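PDB 3SO6: Low density lipoprotein receptor adapter protein 1, which serves as a clathrin-associated sorting adapter required for efficient endocytosis of the LDL receptor in polarized cells, its PTB domain binding the receptor's NPXY motif. Local coordinates for residues A[67-79]-A[85-97]. Numbering follows the deposited sequence.
Sequences ENVSIYRISYCTA and KVFAYIAQSQQNE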
loop_
_atom_site.group_PDB
_atom_site.type_symbol
_atom_site.label_atom_id
_atom_site.label_comp_id
_atom_site.label_asym_id
_atom_site.label_seq_id
_atom_site.Cartn_x
_atom_site.Cartn_y
_atom_site.Cartn_z
ATOM N N GLU A 67 -10.971 0.579 4.338
ATOM C CA GLU A 67 -10.402 -0.632 4.859
ATOM C C GLU A 67 -9.291 -0.276 5.810
ATOM O O GLU A 67 -8.538 0.629 5.539
ATOM C CB GLU A 67 -9.797 -1.472 3.697
ATOM C CG GLU A 67 -9.488 -2.860 4.162
ATOM C CD GLU A 67 -8.886 -3.792 3.126
ATOM O OE1 GLU A 67 -8.638 -3.396 1.960
ATOM O OE2 GLU A 67 -8.613 -4.957 3.521
ATOM N N ASN A 68 -9.245 -0.941 6.948
ATOM C CA ASN A 68 -8.032 -0.903 7.793
ATOM C C ASN A 68 -7.197 -2.133 7.447
ATOM O O ASN A 68 -7.636 -3.299 7.675
ATOM C CB ASN A 68 -8.461 -0.919 9.321
ATOM C CG ASN A 68 -7.267 -0.784 10.245
ATOM O OD1 ASN A 68 -6.087 -0.764 9.834
ATOM N ND2 ASN A 68 -7.552 -0.562 11.460
ATOM N N VAL A 69 -6.027 -1.911 6.837
ATOM C CA VAL A 69 -5.194 -2.986 6.363
ATOM C C VAL A 69 -4.144 -3.294 7.421
ATOM O O VAL A 69 -3.158 -2.523 7.567
ATOM C CB VAL A 69 -4.524 -2.609 5.028
ATOM C CG1 VAL A 69 -3.824 -3.822 4.445
ATOM C CG2 VAL A 69 -5.615 -2.091 4.023
ATOM N N SER A 70 -4.273 -4.431 8.105
ATOM C CA SER A 70 -3.307 -4.798 9.161
ATOM C C SER A 70 -1.918 -4.857 8.554
ATOM O O SER A 70 -1.702 -5.462 7.478
ATOM C CB SER A 70 -3.666 -6.181 9.702
ATOM O OG SER A 70 -2.653 -6.634 10.549
ATOM N N ILE A 71 -0.930 -4.387 9.311
ATOM C CA ILE A 71 0.482 -4.478 8.865
ATOM C C ILE A 71 0.863 -5.924 8.537
ATOM O O ILE A 71 1.673 -6.118 7.638
ATOM C CB ILE A 71 1.442 -3.850 9.983
ATOM C CG1 ILE A 71 2.759 -3.417 9.396
ATOM C CG2 ILE A 71 1.518 -4.784 11.250
ATOM C CD1 ILE A 71 2.730 -2.190 8.573
ATOM N N TYR A 72 0.290 -6.922 9.234
ATOM C CA TYR A 72 0.701 -8.310 8.991
ATOM C C TYR A 72 0.248 -8.872 7.659
ATOM O O TYR A 72 0.750 -9.866 7.182
ATOM C CB TYR A 72 0.156 -9.199 10.077
ATOM C CG TYR A 72 0.604 -8.834 11.457
ATOM C CD1 TYR A 72 1.968 -8.885 11.819
ATOM C CD2 TYR A 72 -0.346 -8.453 12.409
ATOM C CE1 TYR A 72 2.329 -8.564 13.118
ATOM C CE2 TYR A 72 0.028 -8.099 13.698
ATOM C CZ TYR A 72 1.388 -8.153 14.046
ATOM O OH TYR A 72 1.822 -7.863 15.362
ATOM N N ARG A 73 -0.717 -8.203 7.045
ATOM C CA ARG A 73 -1.212 -8.591 5.732
ATOM C C ARG A 73 -0.405 -8.027 4.565
ATOM O O ARG A 73 -0.622 -8.473 3.415
ATOM C CB ARG A 73 -2.657 -8.102 5.576
ATOM C CG ARG A 73 -3.654 -8.829 6.479
ATOM C CD ARG A 73 -5.057 -8.130 6.442
ATOM N NE ARG A 73 -5.525 -7.957 5.073
ATOM C CZ ARG A 73 -6.401 -7.037 4.655
ATOM N NH1 ARG A 73 -6.966 -6.183 5.490
ATOM N NH2 ARG A 73 -6.689 -6.893 3.348
ATOM N N ILE A 74 0.389 -6.951 4.783
ATOM C CA ILE A 74 0.997 -6.195 3.677
ATOM C C ILE A 74 2.349 -6.842 3.449
ATOM O O ILE A 74 3.137 -6.983 4.413
ATOM C CB ILE A 74 1.145 -4.703 4.042
ATOM C CG1 ILE A 74 -0.212 -4.062 4.387
ATOM C CG2 ILE A 74 1.912 -4.017 2.932
ATOM C CD1 ILE A 74 -0.072 -2.640 4.984
ATOM N N SER A 75 2.608 -7.307 2.226
ATOM C CA SER A 75 3.874 -7.964 1.946
ATOM C C SER A 75 4.897 -7.071 1.374
ATOM O O SER A 75 6.096 -7.344 1.524
ATOM C CB SER A 75 3.649 -9.145 0.988
ATOM O OG SER A 75 2.881 -8.701 -0.096
ATOM N N TYR A 76 4.491 -5.994 0.686
ATOM C CA TYR A 76 5.436 -5.290 -0.225
ATOM C C TYR A 76 4.869 -3.906 -0.512
ATOM O O TYR A 76 3.635 -3.760 -0.606
ATOM C CB TYR A 76 5.518 -6.133 -1.526
ATOM C CG TYR A 76 6.674 -5.771 -2.470
ATOM C CD1 TYR A 76 7.985 -6.123 -2.201
ATOM C CD2 TYR A 76 6.420 -5.082 -3.688
ATOM C CE1 TYR A 76 8.997 -5.815 -3.089
ATOM C CE2 TYR A 76 7.446 -4.741 -4.543
ATOM C CZ TYR A 76 8.724 -5.103 -4.249
ATOM O OH TYR A 76 9.732 -4.738 -5.110
ATOM N N CYS A 77 5.735 -2.925 -0.751
ATOM C CA CYS A 77 5.280 -1.688 -1.273
ATOM C C CYS A 77 6.289 -1.112 -2.256
ATOM O O CYS A 77 7.449 -1.502 -2.242
ATOM C CB CYS A 77 4.925 -0.666 -0.197
ATOM S SG CYS A 77 6.326 -0.041 0.737
ATOM N N THR A 78 5.809 -0.174 -3.069
ATOM C CA THR A 78 6.614 0.347 -4.182
ATOM C C THR A 78 6.261 1.779 -4.571
ATOM O O THR A 78 5.084 2.112 -4.593
ATOM C CB THR A 78 6.460 -0.597 -5.419
ATOM O OG1 THR A 78 7.231 -0.122 -6.507
ATOM C CG2 THR A 78 4.986 -0.694 -5.928
ATOM N N ALA A 79 7.285 2.558 -4.917
ATOM C CA ALA A 79 7.113 3.705 -5.739
ATOM C C ALA A 79 7.494 3.184 -7.147
ATOM O O ALA A 79 8.675 2.837 -7.382
ATOM C CB ALA A 79 8.011 4.820 -5.286
ATOM N N LYS A 85 4.596 8.362 -10.658
ATOM C CA LYS A 85 3.725 9.044 -9.659
ATOM C C LYS A 85 2.918 8.034 -8.876
ATOM O O LYS A 85 2.064 8.444 -8.051
ATOM C CB LYS A 85 2.779 10.043 -10.324
ATOM C CG LYS A 85 3.556 11.156 -11.017
ATOM C CD LYS A 85 2.610 12.006 -11.917
ATOM C CE LYS A 85 3.344 12.941 -12.866
ATOM N NZ LYS A 85 2.300 13.720 -13.634
ATOM N N VAL A 86 3.150 6.727 -9.078
ATOM C CA VAL A 86 2.252 5.708 -8.413
ATOM C C VAL A 86 2.950 5.060 -7.228
ATOM O O VAL A 86 4.097 4.627 -7.359
ATOM C CB VAL A 86 1.807 4.632 -9.443
ATOM C CG1 VAL A 86 1.010 3.513 -8.783
ATOM C CG2 VAL A 86 1.024 5.316 -10.609
ATOM N N PHE A 87 2.221 5.078 -6.122
ATOM C CA PHE A 87 2.570 4.257 -4.967
ATOM C C PHE A 87 1.634 3.029 -4.961
ATOM O O PHE A 87 0.413 3.195 -5.211
ATOM C CB PHE A 87 2.336 5.085 -3.707
ATOM C CG PHE A 87 2.259 4.196 -2.472
ATOM C CD1 PHE A 87 3.414 3.591 -1.938
ATOM C CD2 PHE A 87 1.021 3.916 -1.867
ATOM C CE1 PHE A 87 3.337 2.725 -0.844
ATOM C CE2 PHE A 87 0.953 2.988 -0.835
ATOM C CZ PHE A 87 2.087 2.417 -0.306
ATOM N N ALA A 88 2.164 1.853 -4.654
ATOM C CA ALA A 88 1.287 0.690 -4.561
ATOM C C ALA A 88 1.753 -0.196 -3.419
ATOM O O ALA A 88 2.960 -0.240 -3.035
ATOM C CB ALA A 88 1.212 -0.095 -5.905
ATOM N N TYR A 89 0.821 -0.970 -2.906
ATOM C CA TYR A 89 1.180 -2.068 -1.969
ATOM C C TYR A 89 0.585 -3.359 -2.376
ATOM O O TYR A 89 -0.410 -3.360 -3.159
ATOM C CB TYR A 89 0.856 -1.690 -0.509
ATOM C CG TYR A 89 -0.614 -1.587 -0.186
ATOM C CD1 TYR A 89 -1.348 -2.753 0.080
ATOM C CD2 TYR A 89 -1.302 -0.373 -0.250
ATOM C CE1 TYR A 89 -2.688 -2.719 0.323
ATOM C CE2 TYR A 89 -2.723 -0.306 0.041
ATOM C CZ TYR A 89 -3.370 -1.511 0.319
ATOM O OH TYR A 89 -4.731 -1.471 0.557
ATOM N N ILE A 90 1.145 -4.468 -1.912
ATOM C CA ILE A 90 0.519 -5.791 -2.116
ATOM C C ILE A 90 0.067 -6.225 -0.688
ATOM O O ILE A 90 0.893 -6.160 0.267
ATOM C CB ILE A 90 1.475 -6.795 -2.738
ATOM C CG1 ILE A 90 1.901 -6.293 -4.142
ATOM C CG2 ILE A 90 0.832 -8.149 -2.863
ATOM C CD1 ILE A 90 2.995 -7.119 -4.832
ATOM N N ALA A 91 -1.161 -6.761 -0.563
ATOM C CA ALA A 91 -1.568 -7.309 0.697
ATOM C C ALA A 91 -2.454 -8.490 0.465
ATOM O O ALA A 91 -3.262 -8.497 -0.476
ATOM C CB ALA A 91 -2.345 -6.262 1.490
ATOM N N GLN A 92 -2.329 -9.468 1.355
ATOM C CA GLN A 92 -3.189 -10.622 1.294
ATOM C C GLN A 92 -4.567 -10.157 1.818
ATOM O O GLN A 92 -4.681 -9.361 2.764
ATOM C CB GLN A 92 -2.665 -11.722 2.259
ATOM C CG GLN A 92 -3.465 -13.026 2.210
ATOM C CD GLN A 92 -2.610 -14.210 2.642
ATOM O OE1 GLN A 92 -1.983 -14.187 3.708
ATOM N NE2 GLN A 92 -2.667 -15.321 1.846
ATOM N N SER A 93 -5.630 -10.727 1.242
ATOM C CA SER A 93 -7.021 -10.348 1.591
ATOM C C SER A 93 -7.283 -10.792 3.041
ATOM O O SER A 93 -6.655 -11.724 3.525
ATOM C CB SER A 93 -8.021 -11.042 0.645
ATOM O OG SER A 93 -9.306 -11.154 1.258
ATOM N N GLN A 94 -8.216 -10.153 3.718
ATOM C CA GLN A 94 -8.536 -10.540 5.133
ATOM C C GLN A 94 -9.414 -11.771 5.175
ATOM O O GLN A 94 -9.435 -12.527 6.174
ATOM C CB GLN A 94 -9.184 -9.356 5.849
ATOM C CG GLN A 94 -9.475 -9.485 7.345
ATOM C CD GLN A 94 -10.101 -8.163 7.844
ATOM O OE1 GLN A 94 -10.589 -7.355 7.012
ATOM N NE2 GLN A 94 -10.069 -7.916 9.164
ATOM N N GLN A 95 -10.132 -11.986 4.073
ATOM C CA GLN A 95 -11.176 -12.974 4.077
ATOM C C GLN A 95 -10.790 -14.287 3.404
ATOM O O GLN A 95 -11.464 -15.299 3.600
ATOM C CB GLN A 95 -12.561 -12.383 3.651
ATOM C CG GLN A 95 -12.628 -11.576 2.347
ATOM C CD GLN A 95 -12.955 -10.067 2.529
ATOM O OE1 GLN A 95 -12.116 -9.293 3.032
ATOM N NE2 GLN A 95 -14.174 -9.639 2.068
ATOM N N ASN A 96 -9.667 -14.303 2.685
ATOM C CA ASN A 96 -9.187 -15.509 2.007
ATOM C C ASN A 96 -7.731 -15.316 1.625
ATOM O O ASN A 96 -7.129 -14.310 2.031
ATOM C CB ASN A 96 -10.027 -15.775 0.733
ATOM C CG ASN A 96 -10.049 -14.560 -0.153
ATOM O OD1 ASN A 96 -8.989 -14.114 -0.629
ATOM N ND2 ASN A 96 -11.229 -13.915 -0.273
ATOM N N GLU A 97 -7.144 -16.258 0.881
ATOM C CA GLU A 97 -5.677 -16.253 0.697
ATOM C C GLU A 97 -5.175 -15.445 -0.504
ATOM O O GLU A 97 -3.970 -15.430 -0.764
ATOM C CB GLU A 97 -5.138 -17.706 0.595
ATOM C CG GLU A 97 -5.375 -18.658 1.854
ATOM C CD GLU A 97 -4.542 -19.952 1.787
ATOM O OE1 GLU A 97 -4.328 -20.505 0.662
ATOM O OE2 GLU A 97 -4.113 -20.442 2.865
HETATM O O HOH W 1 -5.942 -3.898 0.966
HETATM O O HOH W 2 -9.531 -8.084 2.662
HETATM O O HOH W 3 -10.982 -6.111 4.858
HETATM O O HOH W 4 -5.589 -6.923 0.437
#
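Thr78 N donates to Ala88 O (2.8 Å) and Ala88 N to Thr78 O (2.9 Å) in the antiparallel hairpin of strands 74-79 and 86-92. Further along, Ile90 bonds through N to Tyr76 O and through O to Ser75 N; between Tyr76 and Ile74 the register shifts by one residue, a beta bulge, and Ile74 then faces Ala91. Gln92 N then bonds to Arg73 O.

The polar end centres on Arg73. Its NE donates nearly straight to Gln92 O (2.8 Å, 163°), which lies in the guanidinium plane, while NH1 and NH2 both grip Glu67 OE2, NH2 at 2.7 Å in a salt bridge. A bend at chi3 (52°) turns the group between Gln94 N over one face and Val69 CG1 over the other. Replacing Arg73 by an alanine would probably leave the Glu67 carboxylate without its charged mate and Gln92 O without its side-chain donor. One water links Glu67 OE1 to Tyr89 OH.

Apolar contacts line both faces of the hairpin. Beside Cys77, whose CB meets Phe87 CE1 at 3.8 Å, Tyr89 extends its ring as far as strand 65-70, where Tyr89 OH touches Val69 CG2 (3.6 Å). On the other face Ile90 CD1 reaches Tyr76 CD2 (4.1 Å), and Thr78 CG2 packs on Ala88 CB.

Helix 109-131 covers the Cys77 and Phe87 side, and helix 22-38 touches Tyr76 and Thr78. Strand 99-105 flanks 86-92, whereas residues 76-79 pair antiparallel with the bound LDL receptor peptide, extending the sheet as in other PTB domains.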